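Side-chain contacts in Thiol:disulfide interchange protein DsbA (Neisseria meningitidis MC58, PDB 3HZ8), which probably acts as a periplasmic thiol:disulfide oxidoreductase of the DsbA type, introducing disulfide bonds into exported proteins: residues N16-Q21 / E27-F32; V158-G161 / K165-F168; D55-R60 / K184-Q189; V64-E69 / E145-F150. The protein carries 1 engineered substitution. One frame throughout, in Å; residues are numbered along the deposited sequence.

Contact 1. Residues N16-Q21 / E27-F32; sequences NPIPQQ and EVLEFF
Gln20 and Glu27 run past each other in opposite directions, the Gln20 amide reaching the backbone of Glu27 and the Glu27 carboxylate reaching the backbone of Gln21. Two hydrogen bonds with backbone donors result. Glu27 N donates to Gln20 OE1 at 3.1 Å, arriving well above the carbonyl plane of the amide. In return, Gln21 N reaches Glu27 OE1 at 2.9 Å, nearly straight, on the syn side of that oxygen and 21° out of the carboxylate plane. Glu27 gets there by full extension, with CG anti to its N (chi1 -177°). The Gln20 amide is held at its other end as well, since NE2 donates to Lys25 O.

Water 1 lies between Glu27 OE2, 2.6 Å away, and Ile18 O, 3.0 Å away. The charge of Glu27 has a further partner in Arg60, whose NH1 forms a salt bridge with OE2 and also bonds Pro19 O.

The apolar contacts centre on Ile18. Ile18 CD1 touches Leu29 CD2 at 3.8 Å and meets the edge of the Phe31 ring, in its plane, at CE2 3.7 Å away. Leu29 CD1 lies over one face of the same ring, offset toward the rim.

This is how the irregular loop after strand 11-13 crosses strand 26-32 of the thioredoxin-like sheet, the two running 117° apart. With the buried Glu27 carboxylate receiving the Gln21 N-H and pairing with Arg60, its negative charge is probably well stabilised, and the polar ties between loop and strand converge on Glu27.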
# COMPACT_ATOMS: atom_id res chain seq x y z
N ASN A 16 -8.88 -13.32 -10.28
CA ASN A 16 -10.04 -12.82 -9.56
C ASN A 16 -9.76 -11.38 -9.19
O ASN A 16 -8.82 -11.11 -8.43
CB ASN A 16 -10.28 -13.65 -8.30
CG ASN A 16 -11.56 -13.27 -7.59
OD1 ASN A 16 -12.52 -12.78 -8.21
ND2 ASN A 16 -11.60 -13.51 -6.27
N PRO A 17 -10.54 -10.44 -9.73
CA PRO A 17 -10.21 -9.04 -9.48
C PRO A 17 -10.48 -8.61 -8.04
O PRO A 17 -11.37 -9.14 -7.37
CB PRO A 17 -11.13 -8.28 -10.45
CG PRO A 17 -12.31 -9.21 -10.67
CD PRO A 17 -11.70 -10.60 -10.63
N ILE A 18 -9.67 -7.66 -7.56
CA ILE A 18 -9.87 -7.10 -6.22
C ILE A 18 -10.84 -5.92 -6.31
O ILE A 18 -10.60 -4.99 -7.05
CB ILE A 18 -8.53 -6.64 -5.60
CG1 ILE A 18 -7.54 -7.81 -5.60
CG2 ILE A 18 -8.75 -6.02 -4.20
CD1 ILE A 18 -6.14 -7.48 -5.06
N PRO A 19 -11.97 -5.98 -5.57
CA PRO A 19 -12.86 -4.81 -5.64
C PRO A 19 -12.16 -3.52 -5.23
O PRO A 19 -11.42 -3.48 -4.23
CB PRO A 19 -13.96 -5.16 -4.65
CG PRO A 19 -13.98 -6.66 -4.63
CD PRO A 19 -12.54 -7.06 -4.75
N GLN A 20 -12.38 -2.46 -6.01
CA GLN A 20 -11.80 -1.15 -5.71
C GLN A 20 -12.57 -0.49 -4.57
O GLN A 20 -13.77 -0.72 -4.42
CB GLN A 20 -11.89 -0.24 -6.93
CG GLN A 20 -11.02 -0.65 -8.09
CD GLN A 20 -10.78 0.51 -9.07
OE1 GLN A 20 -9.88 0.46 -9.89
NE2 GLN A 20 -11.60 1.56 -8.95
N GLN A 21 -11.87 0.32 -3.79
CA GLN A 21 -12.55 1.09 -2.74
C GLN A 21 -13.51 2.13 -3.31
O GLN A 21 -14.60 2.32 -2.76
CB GLN A 21 -11.54 1.77 -1.83
CG GLN A 21 -10.69 0.81 -1.03
CD GLN A 21 -9.64 1.53 -0.23
OE1 GLN A 21 -9.22 2.64 -0.58
NE2 GLN A 21 -9.21 0.91 0.88
N GLU A 27 -7.94 2.84 -9.36
CA GLU A 27 -7.20 2.52 -8.15
C GLU A 27 -5.81 1.97 -8.48
O GLU A 27 -5.67 1.15 -9.38
CB GLU A 27 -7.95 1.47 -7.34
CG GLU A 27 -7.30 1.11 -6.02
CD GLU A 27 -8.15 0.17 -5.21
OE1 GLU A 27 -9.12 0.64 -4.59
OE2 GLU A 27 -7.86 -1.04 -5.19
N VAL A 28 -4.80 2.44 -7.75
CA VAL A 28 -3.46 1.85 -7.75
C VAL A 28 -3.29 1.28 -6.35
O VAL A 28 -3.27 2.05 -5.37
CB VAL A 28 -2.35 2.89 -8.06
CG1 VAL A 28 -0.97 2.23 -8.05
CG2 VAL A 28 -2.62 3.56 -9.42
N LEU A 29 -3.21 -0.05 -6.25
CA LEU A 29 -3.17 -0.73 -4.96
C LEU A 29 -1.78 -1.33 -4.72
O LEU A 29 -1.31 -2.12 -5.54
CB LEU A 29 -4.25 -1.82 -4.92
CG LEU A 29 -4.17 -2.95 -3.89
CD1 LEU A 29 -4.06 -2.43 -2.48
CD2 LEU A 29 -5.38 -3.87 -4.05
N GLU A 30 -1.12 -0.94 -3.63
CA GLU A 30 0.15 -1.54 -3.24
C GLU A 30 -0.04 -2.41 -2.00
O GLU A 30 -0.46 -1.91 -0.97
CB GLU A 30 1.22 -0.47 -2.94
CG GLU A 30 2.60 -1.07 -2.65
CD GLU A 30 3.51 -0.18 -1.82
OE1 GLU A 30 3.03 0.82 -1.27
OE2 GLU A 30 4.70 -0.50 -1.69
N PHE A 31 0.30 -3.70 -2.12
CA PHE A 31 0.49 -4.55 -0.94
C PHE A 31 1.96 -4.44 -0.51
O PHE A 31 2.85 -4.49 -1.37
CB PHE A 31 0.16 -6.02 -1.23
CG PHE A 31 -1.32 -6.28 -1.43
CD1 PHE A 31 -2.14 -6.51 -0.34
CD2 PHE A 31 -1.87 -6.33 -2.71
CE1 PHE A 31 -3.51 -6.77 -0.51
CE2 PHE A 31 -3.24 -6.61 -2.89
CZ PHE A 31 -4.05 -6.82 -1.77
N PHE A 32 2.20 -4.31 0.79
CA PHE A 32 3.56 -4.09 1.28
C PHE A 32 3.67 -4.65 2.69
O PHE A 32 2.68 -5.09 3.28
CB PHE A 32 3.90 -2.58 1.30
CG PHE A 32 3.17 -1.81 2.39
CD1 PHE A 32 3.84 -1.46 3.57
CD2 PHE A 32 1.82 -1.49 2.27
CE1 PHE A 32 3.18 -0.78 4.59
CE2 PHE A 32 1.13 -0.83 3.30
CZ PHE A 32 1.81 -0.47 4.46
O HOH W 1 -8.24 -3.20 -6.53

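Contact 2. Residues V158-G161 / K165-F168; sequences VIVG and KVEF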
# COMPACT_ATOMS: atom_id res chain seq x y z
N VAL A 158 1.94 -4.49 -6.78
CA VAL A 158 1.10 -3.36 -7.17
C VAL A 158 0.11 -3.81 -8.21
O VAL A 158 0.49 -4.43 -9.20
CB VAL A 158 1.96 -2.17 -7.71
CG1 VAL A 158 1.05 -1.03 -8.23
CG2 VAL A 158 2.91 -1.66 -6.62
N ILE A 159 -1.17 -3.51 -7.95
CA ILE A 159 -2.26 -3.88 -8.83
C ILE A 159 -3.06 -2.63 -9.24
O ILE A 159 -3.45 -1.82 -8.40
CB ILE A 159 -3.15 -4.93 -8.13
CG1 ILE A 159 -2.39 -6.25 -8.02
CG2 ILE A 159 -4.47 -5.11 -8.88
CD1 ILE A 159 -2.77 -7.10 -6.82
N VAL A 160 -3.29 -2.48 -10.54
CA VAL A 160 -4.02 -1.32 -11.06
C VAL A 160 -5.41 -1.72 -11.51
O VAL A 160 -5.58 -2.73 -12.17
CB VAL A 160 -3.24 -0.65 -12.23
CG1 VAL A 160 -3.96 0.60 -12.74
CG2 VAL A 160 -1.82 -0.31 -11.77
N GLY A 161 -6.41 -0.92 -11.15
CA GLY A 161 -7.77 -1.19 -11.63
C GLY A 161 -8.36 -2.48 -11.12
O GLY A 161 -9.26 -3.04 -11.75
N LYS A 165 -1.64 -6.65 -12.56
CA LYS A 165 -0.47 -6.69 -11.68
C LYS A 165 0.74 -6.19 -12.45
O LYS A 165 1.02 -6.68 -13.54
CB LYS A 165 -0.22 -8.13 -11.20
CG LYS A 165 1.02 -8.28 -10.30
CD LYS A 165 1.18 -9.71 -9.80
CE LYS A 165 2.49 -9.86 -9.07
NZ LYS A 165 2.66 -11.21 -8.49
N VAL A 166 1.44 -5.21 -11.86
CA VAL A 166 2.68 -4.71 -12.44
C VAL A 166 3.80 -5.74 -12.25
O VAL A 166 4.00 -6.24 -11.16
CB VAL A 166 3.10 -3.39 -11.79
CG1 VAL A 166 4.41 -2.88 -12.39
CG2 VAL A 166 2.00 -2.35 -11.96
N GLU A 167 4.50 -6.07 -13.34
CA GLU A 167 5.67 -6.94 -13.24
C GLU A 167 6.89 -6.01 -13.39
O GLU A 167 7.19 -5.54 -14.48
CB GLU A 167 5.66 -8.02 -14.33
CG GLU A 167 4.38 -8.87 -14.38
CD GLU A 167 4.28 -9.86 -13.23
OE1 GLU A 167 5.34 -10.29 -12.74
OE2 GLU A 167 3.15 -10.21 -12.81
N PHE A 168 7.54 -5.71 -12.27
CA PHE A 168 8.58 -4.69 -12.23
C PHE A 168 9.92 -5.20 -12.76
O PHE A 168 10.37 -6.27 -12.37
CB PHE A 168 8.81 -4.23 -10.79
CG PHE A 168 7.72 -3.35 -10.22
CD1 PHE A 168 7.81 -1.97 -10.37
CD2 PHE A 168 6.67 -3.89 -9.48
CE1 PHE A 168 6.84 -1.12 -9.82
CE2 PHE A 168 5.70 -3.06 -8.92
CZ PHE A 168 5.78 -1.67 -9.09
O HOH W 2 3.47 -6.13 -8.48
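Val166 N donates to Val158 O at 2.9 Å with an N-H...O angle of 168°, while Ile159 and Lys165 form the adjoining antiparallel non-hydrogen-bonded pair, their CA atoms 4.4 Å apart. The return bond between Val158 N and Val166 O is replaced by water 2, which accepts from Val158 N at 2.8 Å and donates to Val166 O at 2.7 Å; the strands have begun to splay here, yet both polar atoms are satisfied. Lys165 CA adds a C-H...O contact to Val158 O.

Val158 and Val166 lie side by side and point the same way, with Val158 CG1 4.1 Å from Val166 CG2. Val166 CG2 also approaches Val160 CG2, at 4.3 Å.

Strands 157-160 and 164-166 make the beta hairpin that precedes the last helix of the thioredoxin fold, and strand 157-160 pairs in turn with strand 26-32. Helix 171-191 packs on the valine face: Val166 touches Ile178 and Leu181, and Leu181 also meets Val160.

Beyond the strand end, Phe168 folds back over the hairpin. Val166 CG1, anti to its own backbone N (chi1 179°), sits 3.6 Å above the centre of one ring face. Val158 CG2 comes instead to the rim, in the ring plane, 3.8 Å from Phe168 CZ. Trp171 stacks edge-to-face with the same phenylalanine.

Contact 3. Residues D55-R60 / K184-Q189; sequences DDMYLR and KVREEQ
A side-on, two-pronged salt bridge joins the start of edge strand 57-63 to the C-terminal helix 171-191, which packs against the sheet of this thioredoxin-like fold. Asp56, just before the strand, and Arg186, on the helix, carry it. Arg186 NE donates to Asp56 OD2 at 2.8 Å, and Arg186 NH2 donates to Asp56 OD1 at 3.0 Å. Each oxygen is met on its syn side, and both acceptors lie in the guanidinium plane. Carboxylate and guanidinium are nearly coplanar, 26° apart, so the paired bonds fix the rotation of both groups.

The two side chains themselves cross at about a right angle. Arg186 runs out from the helix and then bends at chi3 (-80°), which turns its NE edge to the aspartate. On the other side, Asp56 CG stands between its own N and carbonyl carbon (chi1 72°), pointing the carboxylate at the helix.

The bridge lies at the surface, where solvent probably weakens its net contribution. Next to the bridge, the strand and the helix both meet residues of strand 26-32: Met57 packs on Val26 and Val28, and Val185 of the helix also touches Val26. Met57 also reaches the ion pair: its SD lies near the guanidinium plane, at its edge, 3.4 Å from Arg186 NH2.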
# COMPACT_ATOMS: atom_id res chain seq x y z
N ASP A 55 -6.90 13.49 -10.99
CA ASP A 55 -7.92 13.53 -9.94
C ASP A 55 -8.78 12.26 -9.86
O ASP A 55 -9.44 12.02 -8.84
CB ASP A 55 -8.82 14.76 -10.10
CG ASP A 55 -8.18 16.05 -9.59
OD1 ASP A 55 -8.87 17.10 -9.61
OD2 ASP A 55 -7.01 16.02 -9.15
N ASP A 56 -8.79 11.47 -10.93
CA ASP A 56 -9.56 10.23 -10.96
C ASP A 56 -8.75 9.00 -10.55
O ASP A 56 -9.25 7.88 -10.60
CB ASP A 56 -10.22 10.00 -12.33
CG ASP A 56 -9.22 9.62 -13.42
OD1 ASP A 56 -8.02 9.97 -13.32
OD2 ASP A 56 -9.65 8.97 -14.39
N MET A 57 -7.50 9.23 -10.13
CA MET A 57 -6.65 8.14 -9.65
C MET A 57 -6.36 8.30 -8.17
O MET A 57 -6.32 9.40 -7.66
CB MET A 57 -5.32 8.10 -10.39
CG MET A 57 -5.43 7.76 -11.85
SD MET A 57 -3.83 7.99 -12.66
CE MET A 57 -2.87 6.61 -12.03
N TYR A 58 -6.13 7.18 -7.48
CA TYR A 58 -5.72 7.25 -6.09
C TYR A 58 -4.85 6.06 -5.72
O TYR A 58 -4.96 4.99 -6.35
CB TYR A 58 -6.93 7.37 -5.14
CG TYR A 58 -7.84 6.15 -5.15
CD1 TYR A 58 -7.80 5.22 -4.10
CD2 TYR A 58 -8.73 5.93 -6.20
CE1 TYR A 58 -8.62 4.11 -4.10
CE2 TYR A 58 -9.55 4.81 -6.22
CZ TYR A 58 -9.49 3.90 -5.17
OH TYR A 58 -10.31 2.80 -5.19
N LEU A 59 -3.99 6.26 -4.72
CA LEU A 59 -3.11 5.21 -4.21
C LEU A 59 -3.69 4.62 -2.92
O LEU A 59 -3.91 5.34 -1.94
CB LEU A 59 -1.71 5.78 -3.95
CG LEU A 59 -0.68 4.81 -3.36
CD1 LEU A 59 -0.38 3.63 -4.29
CD2 LEU A 59 0.61 5.56 -3.01
N ARG A 60 -3.96 3.32 -2.97
CA ARG A 60 -4.45 2.55 -1.83
C ARG A 60 -3.32 1.64 -1.38
O ARG A 60 -2.67 1.03 -2.24
CB ARG A 60 -5.63 1.69 -2.27
CG ARG A 60 -6.07 0.58 -1.32
CD ARG A 60 -7.13 -0.28 -2.02
NE ARG A 60 -7.71 -1.32 -1.18
CZ ARG A 60 -8.61 -2.21 -1.61
NH1 ARG A 60 -9.04 -2.18 -2.87
NH2 ARG A 60 -9.10 -3.12 -0.77
N LYS A 184 -5.44 2.25 -19.68
CA LYS A 184 -6.15 1.05 -20.15
C LYS A 184 -7.45 0.86 -19.35
O LYS A 184 -8.52 0.66 -19.95
CB LYS A 184 -5.25 -0.19 -20.04
CG LYS A 184 -5.85 -1.49 -20.57
CD LYS A 184 -4.84 -2.62 -20.45
CE LYS A 184 -5.40 -3.96 -20.91
NZ LYS A 184 -5.65 -4.00 -22.38
N VAL A 185 -7.35 0.94 -18.03
CA VAL A 185 -8.50 0.87 -17.12
C VAL A 185 -9.52 1.98 -17.37
O VAL A 185 -10.71 1.70 -17.51
CB VAL A 185 -8.03 0.92 -15.63
CG1 VAL A 185 -9.21 1.16 -14.67
CG2 VAL A 185 -7.30 -0.35 -15.27
N ARG A 186 -9.04 3.22 -17.40
CA ARG A 186 -9.88 4.41 -17.57
C ARG A 186 -10.78 4.23 -18.77
O ARG A 186 -11.99 4.47 -18.70
CB ARG A 186 -8.99 5.65 -17.73
CG ARG A 186 -9.70 6.99 -17.62
CD ARG A 186 -8.69 8.13 -17.74
NE ARG A 186 -7.96 8.38 -16.49
CZ ARG A 186 -6.66 8.16 -16.30
NH1 ARG A 186 -5.90 7.67 -17.28
NH2 ARG A 186 -6.11 8.44 -15.13
N GLU A 187 -10.20 3.76 -19.87
CA GLU A 187 -10.94 3.62 -21.12
C GLU A 187 -11.76 2.32 -21.24
O GLU A 187 -12.76 2.28 -21.96
CB GLU A 187 -10.02 3.85 -22.31
CG GLU A 187 -9.34 5.24 -22.31
CD GLU A 187 -10.31 6.42 -22.11
OE1 GLU A 187 -11.53 6.27 -22.33
OE2 GLU A 187 -9.83 7.52 -21.73
N GLU A 188 -11.34 1.28 -20.52
CA GLU A 188 -12.13 0.06 -20.37
C GLU A 188 -13.43 0.36 -19.62
O GLU A 188 -14.50 -0.04 -20.06
CB GLU A 188 -11.36 -1.00 -19.59
CG GLU A 188 -10.36 -1.77 -20.41
CD GLU A 188 -9.71 -2.90 -19.65
OE1 GLU A 188 -9.51 -2.79 -18.42
OE2 GLU A 188 -9.38 -3.91 -20.30
N GLN A 189 -13.29 1.05 -18.49
CA GLN A 189 -14.41 1.35 -17.59
C GLN A 189 -15.40 2.34 -18.22
O GLN A 189 -16.60 2.29 -17.91
CB GLN A 189 -13.90 1.87 -16.23
CG GLN A 189 -13.16 0.80 -15.37
CD GLN A 189 -12.68 1.31 -14.01
OE1 GLN A 189 -12.69 2.50 -13.72
NE2 GLN A 189 -12.24 0.37 -13.16

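Contact 4. Residues V64-E69 / E145-F150; sequences VVWQKE and ELTETF
Thr147 touches three consecutive residues, Val64 to Trp66, where helix 134-149, the last of the helical insertion characteristic of DsbA proteins, passes the loop leaving strand 57-63 of the thioredoxin fold. Thr147 OG1 accepts a hydrogen bond from Val65 N at 3.2 Å, with an N-H...O angle of 154°, and lies 3.4 Å from Val64 CA. The methyl, Thr147 CG2, is 3.5 Å from Trp66 NE1, approaching the indole obliquely, and equally close to Val65 O. With OG1 anti to the carbonyl carbon (chi1 -58°) and CG2 anti to the backbone N, the two branches of Thr147 part, the hydroxyl to Val65 N and the methyl to Trp66.

Further out, Thr147 OG1 donates to Met143 O one turn back in the helix, so the hydroxyl is used both ways. Water 3 spans the contact beside it: it donates to Val65 O at 2.7 Å and to Glu148 OE2 at 2.9 Å, an oxygen that Gln144 NE2 also bonds.

The indole is positioned from within the loop and from beyond the helix end. Trp66 NE1 hydrogen-bonds to Ile152 O, and Val64 CG2 sits 3.6 Å above the centre of one face of the Trp66 ring.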
# COMPACT_ATOMS: atom_id res chain seq x y z
N VAL A 64 0.35 -6.69 4.21
CA VAL A 64 0.09 -8.14 4.22
C VAL A 64 0.04 -8.68 5.65
O VAL A 64 0.64 -8.11 6.57
CB VAL A 64 1.12 -8.96 3.38
CG1 VAL A 64 0.96 -8.64 1.89
CG2 VAL A 64 2.56 -8.76 3.86
N VAL A 65 -0.69 -9.78 5.85
CA VAL A 65 -0.69 -10.48 7.14
C VAL A 65 -0.43 -11.95 6.86
O VAL A 65 -1.30 -12.66 6.34
CB VAL A 65 -2.01 -10.27 7.93
CG1 VAL A 65 -1.99 -11.05 9.25
CG2 VAL A 65 -2.27 -8.78 8.16
N TRP A 66 0.79 -12.39 7.18
CA TRP A 66 1.26 -13.74 6.84
C TRP A 66 1.41 -14.63 8.08
O TRP A 66 1.68 -15.81 7.96
CB TRP A 66 2.61 -13.64 6.12
CG TRP A 66 2.50 -13.17 4.70
CD1 TRP A 66 1.41 -13.32 3.87
CD2 TRP A 66 3.51 -12.52 3.92
NE1 TRP A 66 1.69 -12.78 2.63
CE2 TRP A 66 2.96 -12.28 2.63
CE3 TRP A 66 4.81 -12.08 4.19
CZ2 TRP A 66 3.69 -11.66 1.62
CZ3 TRP A 66 5.54 -11.48 3.17
CH2 TRP A 66 4.97 -11.27 1.90
N GLN A 67 1.24 -14.03 9.25
CA GLN A 67 1.25 -14.76 10.52
C GLN A 67 0.54 -13.91 11.56
O GLN A 67 0.41 -12.69 11.39
CB GLN A 67 2.69 -15.12 10.95
CG GLN A 67 3.62 -13.92 11.16
CD GLN A 67 5.06 -14.29 11.49
OE1 GLN A 67 5.46 -15.45 11.37
NE2 GLN A 67 5.85 -13.28 11.88
N LYS A 68 0.08 -14.52 12.66
CA LYS A 68 -0.74 -13.76 13.62
C LYS A 68 0.02 -12.58 14.22
O LYS A 68 -0.57 -11.56 14.55
CB LYS A 68 -1.30 -14.66 14.73
CG LYS A 68 -0.26 -15.13 15.74
CD LYS A 68 -0.88 -16.00 16.85
CE LYS A 68 0.15 -16.47 17.87
NZ LYS A 68 -0.43 -16.86 19.21
N GLU A 69 1.35 -12.71 14.33
CA GLU A 69 2.18 -11.66 14.90
C GLU A 69 2.23 -10.42 14.02
O GLU A 69 2.60 -9.34 14.47
CB GLU A 69 3.59 -12.18 15.13
CG GLU A 69 3.70 -13.23 16.23
CD GLU A 69 3.48 -14.66 15.72
OE1 GLU A 69 3.13 -14.86 14.53
OE2 GLU A 69 3.67 -15.60 16.52
N GLU A 145 -7.74 -10.61 5.45
CA GLU A 145 -8.69 -11.20 4.52
C GLU A 145 -8.25 -11.04 3.06
O GLU A 145 -8.32 -11.98 2.31
CB GLU A 145 -10.09 -10.60 4.74
CG GLU A 145 -11.18 -11.21 3.85
CD GLU A 145 -11.52 -10.34 2.64
OE1 GLU A 145 -12.06 -9.22 2.85
OE2 GLU A 145 -11.26 -10.77 1.49
N LEU A 146 -7.79 -9.85 2.68
CA LEU A 146 -7.30 -9.64 1.31
C LEU A 146 -6.09 -10.51 1.01
O LEU A 146 -5.99 -11.11 -0.06
CB LEU A 146 -6.94 -8.17 1.07
CG LEU A 146 -8.09 -7.17 1.11
CD1 LEU A 146 -7.55 -5.75 1.13
CD2 LEU A 146 -9.03 -7.38 -0.09
N THR A 147 -5.16 -10.57 1.95
CA THR A 147 -3.94 -11.37 1.79
C THR A 147 -4.28 -12.82 1.45
O THR A 147 -3.72 -13.40 0.52
CB THR A 147 -3.05 -11.30 3.07
OG1 THR A 147 -2.71 -9.94 3.36
CG2 THR A 147 -1.76 -12.11 2.90
N GLU A 148 -5.23 -13.37 2.21
CA GLU A 148 -5.62 -14.78 2.07
C GLU A 148 -6.50 -15.02 0.85
O GLU A 148 -6.23 -15.95 0.08
CB GLU A 148 -6.31 -15.25 3.36
CG GLU A 148 -5.33 -15.34 4.56
CD GLU A 148 -6.02 -15.41 5.92
OE1 GLU A 148 -7.26 -15.62 5.97
OE2 GLU A 148 -5.33 -15.24 6.96
N THR A 149 -7.53 -14.20 0.67
CA THR A 149 -8.44 -14.36 -0.46
C THR A 149 -7.71 -14.25 -1.79
O THR A 149 -7.96 -15.05 -2.71
CB THR A 149 -9.59 -13.32 -0.42
OG1 THR A 149 -10.33 -13.48 0.79
CG2 THR A 149 -10.53 -13.48 -1.61
N PHE A 150 -6.81 -13.27 -1.91
CA PHE A 150 -6.14 -13.02 -3.18
C PHE A 150 -4.74 -13.63 -3.27
O PHE A 150 -4.02 -13.45 -4.25
CB PHE A 150 -6.18 -11.53 -3.54
CG PHE A 150 -7.59 -11.04 -3.75
CD1 PHE A 150 -8.26 -11.35 -4.92
CD2 PHE A 150 -8.26 -10.34 -2.75
CE1 PHE A 150 -9.56 -10.95 -5.11
CE2 PHE A 150 -9.57 -9.92 -2.94
CZ PHE A 150 -10.23 -10.24 -4.12
O HOH W 3 -2.44 -15.05 7.08

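Overall arrangement
From the N terminus, contact 1 comes first and closes a short loop, folding the run after strand 11-13 onto strand 26-32. Contact 3 then opens at strand 57-63 and closes only at helix 171-191. Its span holds contact 4, which returns the helical insertion to the loop where it starts, and after that contact 2, the hairpin 157-166; no two contacts interlock. The central sheet links three of them: Leu29 O of contact 1 lies 2.8 Å from Ile159 N of contact 2, and Val28 O lies 2.8 Å from Arg60 N of contact 3. Phe32 O similarly meets Val64 N of contact 4, which touches contact 3 where Leu146 CD1 packs on Arg60 NH2.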